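Local coordinates for protein export chaperone SatS (Mycobacterium tuberculosis H37Rv, PDB 6DNM) that acts as a chaperone for the SecA2 protein export pathway, probably by helping exported proteins reach that route, at residues 171-174 against 175-179; 34-38 against 39-43; 51-55 against 56-60; 182-185 against 186-189; 116-119 against 120-124. One frame throughout, in Å; residues are numbered along the deposited sequence.

Interaction 1 (171-174 against 175-179); sequences AAVR and EWEKL
The guanidinium of Arg174 lies across the side chain of Glu175, with Glu175 CG over one of its faces, 3.7 Å from Arg174 NH1 and offset toward the rim. The planes of guanidinium and carboxylate are 65° apart, and Glu175 OE2 stands well out of the guanidinium plane. The salt bridge is long, 4.0 Å from Arg174 NH1 to Glu175 OE2, and since the oxygen is out of plane it works through charge alone. Bends at chi2 and chi3 (-85° and -64°) fold the arginine back over its neighbour and bring Arg174 NH2 to 3.7 Å from Lys178 CD, the two side chains running side by side. On another side of the helix Val173 CG1 touches Glu177 OE2, one turn later, at 3.9 Å. Beneath these side chains run the i to i+4 backbone bonds of an alpha helix, among them Glu177 N to Val173 O at 2.8 Å. The other carboxylate oxygen, Glu175 OE1, accepts from the backbone N of Leu149 at the start of helix 148-157. Helix 170-185 thus keeps Arg174 and Lys178 on an exposed side, while Ala172 packs on Leu152 and Trp176 is buried against Phe108 and Leu127, reaching helices 104-110 and 117-134.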
# COMPACT_ATOMS: atom_id res chain seq x y z
N ALA A 171 19.75 -14.82 0.03
CA ALA A 171 18.50 -15.47 -0.36
C ALA A 171 17.31 -14.57 -0.06
O ALA A 171 16.43 -14.38 -0.91
CB ALA A 171 18.37 -16.82 0.33
N ALA A 172 17.27 -13.99 1.15
CA ALA A 172 16.18 -13.09 1.50
C ALA A 172 16.12 -11.89 0.55
O ALA A 172 15.04 -11.46 0.16
CB ALA A 172 16.33 -12.63 2.95
N VAL A 173 17.29 -11.36 0.17
CA VAL A 173 17.34 -10.24 -0.77
C VAL A 173 16.73 -10.62 -2.11
O VAL A 173 15.92 -9.87 -2.68
CB VAL A 173 18.80 -9.75 -0.93
CG1 VAL A 173 18.92 -8.79 -2.11
CG2 VAL A 173 19.25 -9.12 0.36
N ARG A 174 17.14 -11.77 -2.66
CA ARG A 174 16.60 -12.24 -3.92
C ARG A 174 15.08 -12.37 -3.85
O ARG A 174 14.37 -11.95 -4.77
CB ARG A 174 17.22 -13.59 -4.26
CG ARG A 174 17.26 -13.95 -5.73
CD ARG A 174 15.96 -14.59 -6.20
NE ARG A 174 15.66 -15.88 -5.57
CZ ARG A 174 14.44 -16.27 -5.23
NH1 ARG A 174 14.25 -17.46 -4.67
NH2 ARG A 174 13.40 -15.47 -5.46
N GLU A 175 14.58 -12.92 -2.74
CA GLU A 175 13.14 -13.08 -2.61
C GLU A 175 12.44 -11.73 -2.47
O GLU A 175 11.37 -11.52 -3.05
CB GLU A 175 12.84 -14.02 -1.43
CG GLU A 175 13.23 -15.48 -1.76
CD GLU A 175 13.21 -16.43 -0.58
OE1 GLU A 175 12.83 -16.02 0.54
OE2 GLU A 175 13.57 -17.62 -0.77
N TRP A 176 13.06 -10.79 -1.76
CA TRP A 176 12.47 -9.46 -1.66
C TRP A 176 12.42 -8.78 -3.02
O TRP A 176 11.43 -8.14 -3.37
CB TRP A 176 13.23 -8.58 -0.68
CG TRP A 176 12.70 -7.18 -0.73
CD1 TRP A 176 13.25 -6.12 -1.38
CD2 TRP A 176 11.48 -6.71 -0.15
NE1 TRP A 176 12.46 -5.01 -1.23
CE2 TRP A 176 11.36 -5.35 -0.48
CE3 TRP A 176 10.49 -7.31 0.63
CZ2 TRP A 176 10.29 -4.58 -0.06
CZ3 TRP A 176 9.43 -6.55 1.04
CH2 TRP A 176 9.33 -5.19 0.70
N GLU A 177 13.51 -8.90 -3.79
CA GLU A 177 13.54 -8.28 -5.11
C GLU A 177 12.41 -8.81 -5.99
O GLU A 177 11.78 -8.04 -6.72
CB GLU A 177 14.90 -8.50 -5.77
CG GLU A 177 15.98 -7.64 -5.15
CD GLU A 177 17.37 -7.97 -5.65
OE1 GLU A 177 17.59 -9.10 -6.13
OE2 GLU A 177 18.24 -7.09 -5.55
N LYS A 178 12.15 -10.11 -5.92
CA LYS A 178 11.06 -10.70 -6.69
C LYS A 178 9.72 -10.16 -6.21
O LYS A 178 8.83 -9.85 -7.01
CB LYS A 178 11.11 -12.22 -6.57
CG LYS A 178 10.28 -12.97 -7.58
CD LYS A 178 10.95 -14.30 -7.92
CE LYS A 178 10.12 -15.13 -8.89
NZ LYS A 178 9.85 -14.44 -10.19
N LEU A 179 9.57 -10.02 -4.90
CA LEU A 179 8.33 -9.50 -4.34
C LEU A 179 8.11 -8.04 -4.73
O LEU A 179 6.99 -7.64 -5.07
CB LEU A 179 8.33 -9.70 -2.83
CG LEU A 179 7.04 -9.39 -2.07
CD1 LEU A 179 5.87 -10.20 -2.63
CD2 LEU A 179 7.24 -9.66 -0.60

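Interaction 2 (34-38 against 39-43); sequences RCYLD and DRPIF
Arg34 lays its aliphatic stem over the ring of Phe43, CG standing 3.8 Å from the ring centroid and 16° off the normal, a CH-pi contact displaced toward the rim. Only the methylene part uses the face; the guanidinium is turned 68° from the ring plane. With CG anti to the backbone N (chi1 -177°), the stem of the arginine is carried across the strand pair, and Arg34 CB also rests near the same rim of the phenylalanine. Further along this face Tyr36 crosses Pro41 at a slant, its CE1 3.8 Å from Pro41 CB, so that the CA-CB corner of the proline fits against one side of the phenol. These pairs are the non-hydrogen-bonded positions of an antiparallel beta hairpin whose strands 29-37 and 40-43 are joined by a type I' turn from Leu37 to Arg40, with Asp38 and Asp39 at its corners. Cys35 and Ile42 form a hydrogen-bonded pair, Cys35 N to Ile42 O at 2.9 Å and Ile42 N to Cys35 O at 2.8 Å. On their face, Ile42 CD1 is a knob set against Leu37, 3.7 Å from both Leu37 CB and Leu37 CD2. Behind it Cys35 SG sits 4.0 Å from Ile42 CB, and both residues meet Leu71. On the face of Arg34 and Tyr36, the Tyr36 hydroxyl is hydrogen-bonded to Asp129 of helix 117-134, and the Phe43 ring meets Tyr133 edge-to-face.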
# COMPACT_ATOMS: atom_id res chain seq x y z
N ARG A 34 -7.66 3.53 -0.76
CA ARG A 34 -7.88 2.16 -0.32
C ARG A 34 -8.95 2.14 0.76
O ARG A 34 -9.00 3.03 1.62
CB ARG A 34 -6.59 1.57 0.27
CG ARG A 34 -6.72 0.10 0.69
CD ARG A 34 -6.73 -0.06 2.21
NE ARG A 34 -5.59 0.65 2.77
CZ ARG A 34 -5.42 1.02 4.04
NH1 ARG A 34 -4.34 1.67 4.39
NH2 ARG A 34 -6.31 0.74 4.97
N CYS A 35 -9.81 1.12 0.71
CA CYS A 35 -10.79 0.89 1.76
C CYS A 35 -10.86 -0.60 2.05
O CYS A 35 -10.19 -1.41 1.40
CB CYS A 35 -12.17 1.41 1.35
SG CYS A 35 -12.92 0.48 0.02
N TYR A 36 -11.68 -0.96 3.03
CA TYR A 36 -11.96 -2.36 3.33
C TYR A 36 -13.47 -2.57 3.26
O TYR A 36 -14.24 -1.78 3.81
CB TYR A 36 -11.45 -2.74 4.70
CG TYR A 36 -9.96 -2.55 4.83
CD1 TYR A 36 -9.06 -3.50 4.36
CD2 TYR A 36 -9.45 -1.40 5.39
CE1 TYR A 36 -7.68 -3.31 4.48
CE2 TYR A 36 -8.11 -1.20 5.51
CZ TYR A 36 -7.21 -2.15 5.05
OH TYR A 36 -5.85 -1.92 5.18
N LEU A 37 -13.88 -3.62 2.56
CA LEU A 37 -15.28 -4.00 2.44
C LEU A 37 -15.36 -5.46 2.85
O LEU A 37 -14.71 -6.31 2.23
CB LEU A 37 -15.73 -3.86 0.99
CG LEU A 37 -17.21 -4.13 0.71
CD1 LEU A 37 -18.09 -3.25 1.58
CD2 LEU A 37 -17.50 -3.91 -0.76
N ASP A 38 -16.13 -5.74 3.91
CA ASP A 38 -16.27 -7.09 4.45
C ASP A 38 -14.92 -7.78 4.61
O ASP A 38 -14.69 -8.88 4.11
CB ASP A 38 -17.23 -7.94 3.61
CG ASP A 38 -18.54 -7.24 3.35
OD1 ASP A 38 -18.99 -6.47 4.22
OD2 ASP A 38 -19.13 -7.47 2.27
N ASP A 39 -14.00 -7.10 5.29
CA ASP A 39 -12.68 -7.61 5.65
C ASP A 39 -11.74 -7.76 4.46
O ASP A 39 -10.71 -8.44 4.58
CB ASP A 39 -12.75 -8.94 6.41
CG ASP A 39 -12.42 -8.80 7.87
OD1 ASP A 39 -12.29 -9.84 8.55
OD2 ASP A 39 -12.30 -7.65 8.35
N ARG A 40 -12.05 -7.16 3.31
CA ARG A 40 -11.18 -7.30 2.15
C ARG A 40 -10.77 -5.93 1.63
O ARG A 40 -11.60 -5.02 1.53
CB ARG A 40 -11.89 -8.09 1.04
CG ARG A 40 -12.16 -9.54 1.43
CD ARG A 40 -13.00 -10.25 0.39
NE ARG A 40 -12.94 -9.61 -0.92
CZ ARG A 40 -13.00 -10.26 -2.07
NH1 ARG A 40 -13.11 -11.58 -2.08
NH2 ARG A 40 -12.94 -9.59 -3.22
N PRO A 41 -9.50 -5.75 1.31
CA PRO A 41 -9.05 -4.45 0.79
C PRO A 41 -9.51 -4.24 -0.64
O PRO A 41 -9.42 -5.14 -1.48
CB PRO A 41 -7.53 -4.54 0.87
CG PRO A 41 -7.24 -6.01 0.77
CD PRO A 41 -8.40 -6.73 1.41
N ILE A 42 -10.01 -3.04 -0.91
CA ILE A 42 -10.32 -2.61 -2.27
C ILE A 42 -9.58 -1.31 -2.53
O ILE A 42 -9.68 -0.36 -1.74
CB ILE A 42 -11.84 -2.43 -2.53
CG1 ILE A 42 -12.65 -3.63 -2.01
CG2 ILE A 42 -12.09 -2.24 -4.01
CD1 ILE A 42 -14.13 -3.54 -2.33
N PHE A 43 -8.82 -1.26 -3.62
CA PHE A 43 -8.09 -0.06 -3.99
C PHE A 43 -8.78 0.63 -5.15
O PHE A 43 -9.60 0.05 -5.87
CB PHE A 43 -6.66 -0.41 -4.44
CG PHE A 43 -5.76 -0.87 -3.33
CD1 PHE A 43 -4.86 0.00 -2.73
CD2 PHE A 43 -5.75 -2.20 -2.92
CE1 PHE A 43 -4.01 -0.43 -1.74
CE2 PHE A 43 -4.89 -2.63 -1.93
CZ PHE A 43 -4.02 -1.74 -1.34

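Interaction 3 (51-55 against 56-60); sequences SVFGS and ERALA
Ser55 turns its OG between its own backbone N and carbonyl carbon (chi1 66°), which aims the hydroxyl oxygen along the first turn of the helix that follows and at Ala58 N. In Phe53, CG is anti to the carbonyl carbon (chi1 -60°), and the ring is brought against the same turn. The two side chains thus meet helix 56-63 at different points, one by a polar bond and one by a flat apolar surface.

Ser55 is the N-cap: its OG accepts from Ala58 N at 3.0 Å, the N-H pointing fairly straight at the oxygen. Its carbonyl opens the helical bonding pattern by accepting from Leu59 N at 3.1 Å. The methyl of Ala58 closes against the hydroxyl as well, Ala58 CB lying 3.4 Å from Ser55 OG.

Phe53 receives Leu59 over one face. Leu59 CA stands 4.2 Å from the ring centroid and 23° off the normal, a CH-pi contact from the backbone itself, placed toward the rim. The two side chains cross at about a right angle, and Leu59 CD1 reaches Phe53 CD2 at 3.9 Å. Leu44 touches both residues, while Tyr62 brings its ring to Phe53 from one turn further along the helix.

The chain here passes from strand 49-52 into a helix with Gly54 between the two gripping residues. An N-H of the first helical turn, which has no preceding turn to supply a carbonyl, is satisfied by the serine hydroxyl, whereas the phenylalanine contributes dispersion and CH-pi contact to the junction.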
# COMPACT_ATOMS: atom_id res chain seq x y z
N SER A 51 -4.51 1.84 -9.43
CA SER A 51 -4.19 3.09 -10.10
C SER A 51 -3.40 4.00 -9.16
O SER A 51 -3.88 4.33 -8.07
CB SER A 51 -5.47 3.80 -10.53
OG SER A 51 -6.11 3.10 -11.58
N VAL A 52 -2.21 4.41 -9.58
CA VAL A 52 -1.37 5.30 -8.78
C VAL A 52 -1.13 6.61 -9.51
O VAL A 52 -1.10 6.68 -10.75
CB VAL A 52 -0.03 4.65 -8.38
CG1 VAL A 52 -0.29 3.48 -7.45
CG2 VAL A 52 0.77 4.21 -9.61
N PHE A 53 -0.93 7.67 -8.72
CA PHE A 53 -0.82 9.04 -9.18
C PHE A 53 0.39 9.71 -8.54
O PHE A 53 0.70 9.45 -7.38
CB PHE A 53 -2.12 9.81 -8.86
CG PHE A 53 -3.32 9.21 -9.51
CD1 PHE A 53 -3.75 9.66 -10.75
CD2 PHE A 53 -3.99 8.15 -8.91
CE1 PHE A 53 -4.84 9.06 -11.38
CE2 PHE A 53 -5.08 7.55 -9.53
CZ PHE A 53 -5.50 8.01 -10.76
N GLY A 54 1.07 10.57 -9.31
CA GLY A 54 2.29 11.17 -8.80
C GLY A 54 2.09 12.35 -7.88
O GLY A 54 3.06 12.88 -7.33
N SER A 55 0.85 12.79 -7.71
CA SER A 55 0.57 13.94 -6.86
C SER A 55 -0.87 13.87 -6.40
O SER A 55 -1.72 13.21 -7.01
CB SER A 55 0.80 15.26 -7.60
OG SER A 55 -0.13 15.42 -8.66
N GLU A 56 -1.14 14.60 -5.32
CA GLU A 56 -2.51 14.74 -4.87
C GLU A 56 -3.37 15.44 -5.92
O GLU A 56 -4.53 15.06 -6.13
CB GLU A 56 -2.54 15.46 -3.52
CG GLU A 56 -1.77 14.70 -2.44
CD GLU A 56 -1.23 15.60 -1.35
OE1 GLU A 56 0.01 15.72 -1.22
OE2 GLU A 56 -2.06 16.17 -0.61
N ARG A 57 -2.81 16.43 -6.62
CA ARG A 57 -3.58 17.13 -7.65
C ARG A 57 -3.98 16.19 -8.78
O ARG A 57 -5.11 16.24 -9.27
CB ARG A 57 -2.78 18.31 -8.20
CG ARG A 57 -3.53 19.14 -9.25
CD ARG A 57 -2.87 20.49 -9.51
NE ARG A 57 -1.87 20.42 -10.57
CZ ARG A 57 -1.19 21.48 -11.02
NH1 ARG A 57 -1.41 22.68 -10.51
NH2 ARG A 57 -0.29 21.33 -11.99
N ALA A 58 -3.06 15.31 -9.20
CA ALA A 58 -3.38 14.37 -10.26
C ALA A 58 -4.50 13.43 -9.82
O ALA A 58 -5.41 13.14 -10.60
CB ALA A 58 -2.12 13.59 -10.66
N LEU A 59 -4.43 12.94 -8.58
CA LEU A 59 -5.50 12.10 -8.04
C LEU A 59 -6.83 12.84 -8.02
O LEU A 59 -7.86 12.30 -8.44
CB LEU A 59 -5.09 11.62 -6.64
CG LEU A 59 -6.12 10.83 -5.82
CD1 LEU A 59 -6.70 9.66 -6.61
CD2 LEU A 59 -5.51 10.37 -4.49
N ALA A 60 -6.83 14.09 -7.54
CA ALA A 60 -8.06 14.87 -7.50
C ALA A 60 -8.64 15.09 -8.90
O ALA A 60 -9.86 15.05 -9.08
CB ALA A 60 -7.81 16.20 -6.79

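Interaction 4 (182-185 against 186-189); sequences FVES and RLRR
Arg189 folds back to Glu184 and closes a salt bridge between the last turn of helix 170-185 and the strand that follows. Arg189 NH1 gives the shorter bond to Glu184 OE1, 2.7 Å, meeting that oxygen on its syn side and 25° out of the carboxylate plane; Arg189 NH2 adds a weak one. A bend in the arginine at chi2 (73°) makes this return possible. Arg189 NH2 also donates to Leu187 O at 2.9 Å, so two acceptors near the guanidinium plane hold its rotation.

Hydrogen bonds outside the salt bridge centre on Ser185. Its OG donates to Phe182 O at 2.7 Å, in the carbonyl plane and on a lone pair, and accepts from Arg186 NE at 3.2 Å, which links helix carbonyl to guanidinium through one hydroxyl. In the backbone, Arg186 N turns to Val183 O at 2.9 Å and Leu187 N to Glu184 O at 3.2 Å, both i to i+3.

Among apolar contacts, Arg186 CG lies over one face of the Phe182 ring, 4.1 Å from its centroid, and the guanidinium is only 19° from parallel with that ring. Val183 CG1 touches Leu187 CD1 more loosely.

Phe182 and Val183 face helices 138-142 and 117-134, where Val183 meets Leu127 and Ile130. Beyond the turn, Leu187 packs on Ile50 and Val52, and strand 187-189 runs parallel to strand 49-52 at the sheet's edge.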
# COMPACT_ATOMS: atom_id res chain seq x y z
N PHE A 182 6.84 -7.90 -8.16
CA PHE A 182 5.41 -8.19 -8.17
C PHE A 182 4.59 -6.95 -7.81
O PHE A 182 3.61 -6.61 -8.48
CB PHE A 182 5.08 -9.34 -7.22
CG PHE A 182 3.61 -9.51 -6.99
CD1 PHE A 182 2.80 -10.09 -7.95
CD2 PHE A 182 3.01 -9.02 -5.83
CE1 PHE A 182 1.44 -10.22 -7.76
CE2 PHE A 182 1.65 -9.15 -5.62
CZ PHE A 182 0.86 -9.75 -6.60
N VAL A 183 4.98 -6.27 -6.73
CA VAL A 183 4.27 -5.07 -6.32
C VAL A 183 4.23 -4.06 -7.46
O VAL A 183 3.18 -3.50 -7.79
CB VAL A 183 4.90 -4.47 -5.05
CG1 VAL A 183 4.29 -3.14 -4.75
CG2 VAL A 183 4.72 -5.42 -3.90
N GLU A 184 5.39 -3.80 -8.07
CA GLU A 184 5.44 -2.84 -9.16
C GLU A 184 4.53 -3.24 -10.31
O GLU A 184 3.91 -2.38 -10.94
CB GLU A 184 6.88 -2.65 -9.65
CG GLU A 184 7.79 -1.96 -8.64
CD GLU A 184 7.58 -0.45 -8.62
OE1 GLU A 184 6.72 0.04 -9.37
OE2 GLU A 184 8.27 0.24 -7.85
N SER A 185 4.40 -4.55 -10.57
CA SER A 185 3.51 -5.02 -11.63
C SER A 185 2.05 -4.71 -11.34
O SER A 185 1.24 -4.68 -12.27
CB SER A 185 3.71 -6.52 -11.86
OG SER A 185 2.94 -7.30 -10.96
N ARG A 186 1.69 -4.49 -10.07
CA ARG A 186 0.32 -4.23 -9.67
C ARG A 186 -0.00 -2.75 -9.55
O ARG A 186 -1.15 -2.41 -9.26
CB ARG A 186 0.00 -4.93 -8.33
CG ARG A 186 0.24 -6.44 -8.33
CD ARG A 186 -0.76 -7.16 -9.21
NE ARG A 186 -0.27 -7.24 -10.59
CZ ARG A 186 -1.03 -7.59 -11.62
NH1 ARG A 186 -2.30 -7.89 -11.44
NH2 ARG A 186 -0.51 -7.62 -12.84
N LEU A 187 0.97 -1.87 -9.75
CA LEU A 187 0.76 -0.43 -9.67
C LEU A 187 0.67 0.13 -11.09
O LEU A 187 1.69 0.25 -11.78
CB LEU A 187 1.91 0.23 -8.91
CG LEU A 187 2.19 -0.28 -7.50
CD1 LEU A 187 3.30 0.54 -6.84
CD2 LEU A 187 0.94 -0.28 -6.64
N ARG A 188 -0.55 0.47 -11.51
CA ARG A 188 -0.82 0.98 -12.85
C ARG A 188 -0.65 2.50 -12.84
O ARG A 188 -1.41 3.22 -12.19
CB ARG A 188 -2.25 0.60 -13.25
CG ARG A 188 -2.64 0.99 -14.68
CD ARG A 188 -4.15 1.10 -14.86
NE ARG A 188 -4.88 -0.11 -14.45
CZ ARG A 188 -5.06 -1.19 -15.22
NH1 ARG A 188 -4.58 -1.24 -16.45
NH2 ARG A 188 -5.74 -2.23 -14.74
N ARG A 189 0.35 2.99 -13.56
CA ARG A 189 0.58 4.42 -13.64
C ARG A 189 -0.53 5.05 -14.48
O ARG A 189 -0.70 4.70 -15.65
CB ARG A 189 1.95 4.68 -14.26
CG ARG A 189 3.10 4.64 -13.28
CD ARG A 189 3.43 3.24 -12.82
NE ARG A 189 4.74 3.20 -12.17
CZ ARG A 189 5.21 2.17 -11.48
NH1 ARG A 189 6.42 2.25 -10.93
NH2 ARG A 189 4.49 1.06 -11.33

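Interaction 5 (116-119 against 120-124); sequences DREQ and LDLAV
Arg117 and Asp121 lie alongside each other one helical turn apart and point the same way, yet the end of the arginine meets the CB of the aspartate and not its carboxylate. The touching atoms are Arg117 NH1 and Asp121 CB, 3.9 Å apart, while Arg117 NH1 and Asp121 OD2 remain 4.4 Å apart, beyond a salt bridge. Their guanidinium and carboxylate planes are turned 48° against each other, and the arginine reaches this place through bends at chi2 and chi3. The attraction between the two charges is probably modest at this spacing.

On another side of the helix, Leu122 leans over the backbone of the turn before it: its CG and CD1 each come to 3.8 Å from Glu118 O. That carbonyl also takes Leu122 N at 3.1 Å, with an N-H...O angle of 178°. Ala123 CB approaches Gln119 O in a similar way at 3.4 Å.

Asp116 precedes the helix as its N-cap, OD2 accepting from Gln119 N at 2.9 Å on its anti side, and Asp116 O takes Leu120 N. Gln119 has a fully stretched side chain (chi1 -180°), which carries NE2 away from the helix to the carbonyls of Val100 and Ser102.

This first part of helix 117-134 therefore ties by Gln119 to the end of strand 98-100 and the residues just after it, while Leu120 is buried between Phe108 of helix 104-110 and Val153 and Val156 of helix 148-157.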
# COMPACT_ATOMS: atom_id res chain seq x y z
N ASP A 116 14.43 -1.34 9.70
CA ASP A 116 13.62 -0.63 10.68
C ASP A 116 12.31 -1.36 10.89
O ASP A 116 11.55 -1.58 9.93
CB ASP A 116 13.35 0.80 10.23
CG ASP A 116 12.58 1.58 11.27
OD1 ASP A 116 13.21 1.99 12.27
OD2 ASP A 116 11.36 1.77 11.12
N ARG A 117 12.02 -1.72 12.14
CA ARG A 117 10.86 -2.54 12.43
C ARG A 117 9.56 -1.84 12.03
O ARG A 117 8.71 -2.43 11.36
CB ARG A 117 10.85 -2.91 13.91
CG ARG A 117 9.70 -3.83 14.30
CD ARG A 117 9.25 -3.55 15.74
NE ARG A 117 8.78 -2.17 15.87
CZ ARG A 117 7.61 -1.74 15.41
NH1 ARG A 117 6.78 -2.58 14.80
NH2 ARG A 117 7.27 -0.47 15.56
N GLU A 118 9.41 -0.57 12.42
CA GLU A 118 8.18 0.14 12.11
C GLU A 118 7.97 0.26 10.60
O GLU A 118 6.86 0.02 10.10
CB GLU A 118 8.18 1.51 12.78
CG GLU A 118 6.84 2.21 12.73
CD GLU A 118 6.97 3.71 12.95
OE1 GLU A 118 6.00 4.44 12.64
OE2 GLU A 118 8.04 4.15 13.44
N GLN A 119 9.02 0.61 9.86
CA GLN A 119 8.91 0.67 8.41
C GLN A 119 8.44 -0.67 7.84
O GLN A 119 7.54 -0.72 7.00
CB GLN A 119 10.26 1.04 7.79
CG GLN A 119 10.17 1.10 6.27
CD GLN A 119 11.48 1.35 5.60
OE1 GLN A 119 12.50 1.56 6.25
NE2 GLN A 119 11.47 1.33 4.27
N LEU A 120 9.06 -1.75 8.28
CA LEU A 120 8.69 -3.06 7.78
C LEU A 120 7.27 -3.45 8.14
O LEU A 120 6.58 -4.02 7.36
CB LEU A 120 9.69 -4.12 8.25
CG LEU A 120 9.45 -5.52 7.70
CD1 LEU A 120 9.57 -5.55 6.19
CD2 LEU A 120 10.36 -6.56 8.33
N ASP A 121 6.84 -3.11 9.35
CA ASP A 121 5.50 -3.43 9.77
C ASP A 121 4.46 -2.80 8.87
O ASP A 121 3.55 -3.46 8.43
CB ASP A 121 5.24 -3.08 11.22
CG ASP A 121 4.06 -3.83 11.75
OD1 ASP A 121 2.96 -3.35 11.71
OD2 ASP A 121 4.25 -5.00 12.13
N LEU A 122 4.63 -1.50 8.62
CA LEU A 122 3.75 -0.82 7.68
C LEU A 122 3.85 -1.42 6.28
O LEU A 122 2.83 -1.63 5.61
CB LEU A 122 4.09 0.68 7.67
CG LEU A 122 3.54 1.46 8.85
CD1 LEU A 122 4.35 2.74 9.06
CD2 LEU A 122 2.06 1.77 8.64
N ALA A 123 5.07 -1.71 5.82
CA ALA A 123 5.23 -2.25 4.46
C ALA A 123 4.51 -3.58 4.29
O ALA A 123 3.88 -3.82 3.25
CB ALA A 123 6.72 -2.41 4.13
N VAL A 124 4.60 -4.46 5.29
CA VAL A 124 3.94 -5.75 5.20
C VAL A 124 2.43 -5.58 5.20
O VAL A 124 1.72 -6.30 4.49
CB VAL A 124 4.43 -6.68 6.33
CG1 VAL A 124 3.57 -7.93 6.44
CG2 VAL A 124 5.88 -7.06 6.08

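In the fold
In chain order the contacts come as interactions 2, 3, 5, 1 and 4, each closing before the next opens. Interactions 1 and 4 share helix 170-185, with centres about 16 Å apart; interaction 5 begins helix 117-134, which helix 170-185 packs against, and its centre is also about 16 Å from that of interaction 1. Interactions 3 and 4 meet directly: strands 49-52 and 187-189 are neighbours in one sheet, and Val52 packs on Leu187. Interaction 2 closes the hairpin at the edge of the other sheet, about 27 Å between centres from interaction 1, on the opposite side of the chain's centre. Helix 170-185 thus spans from the helical part to the strands.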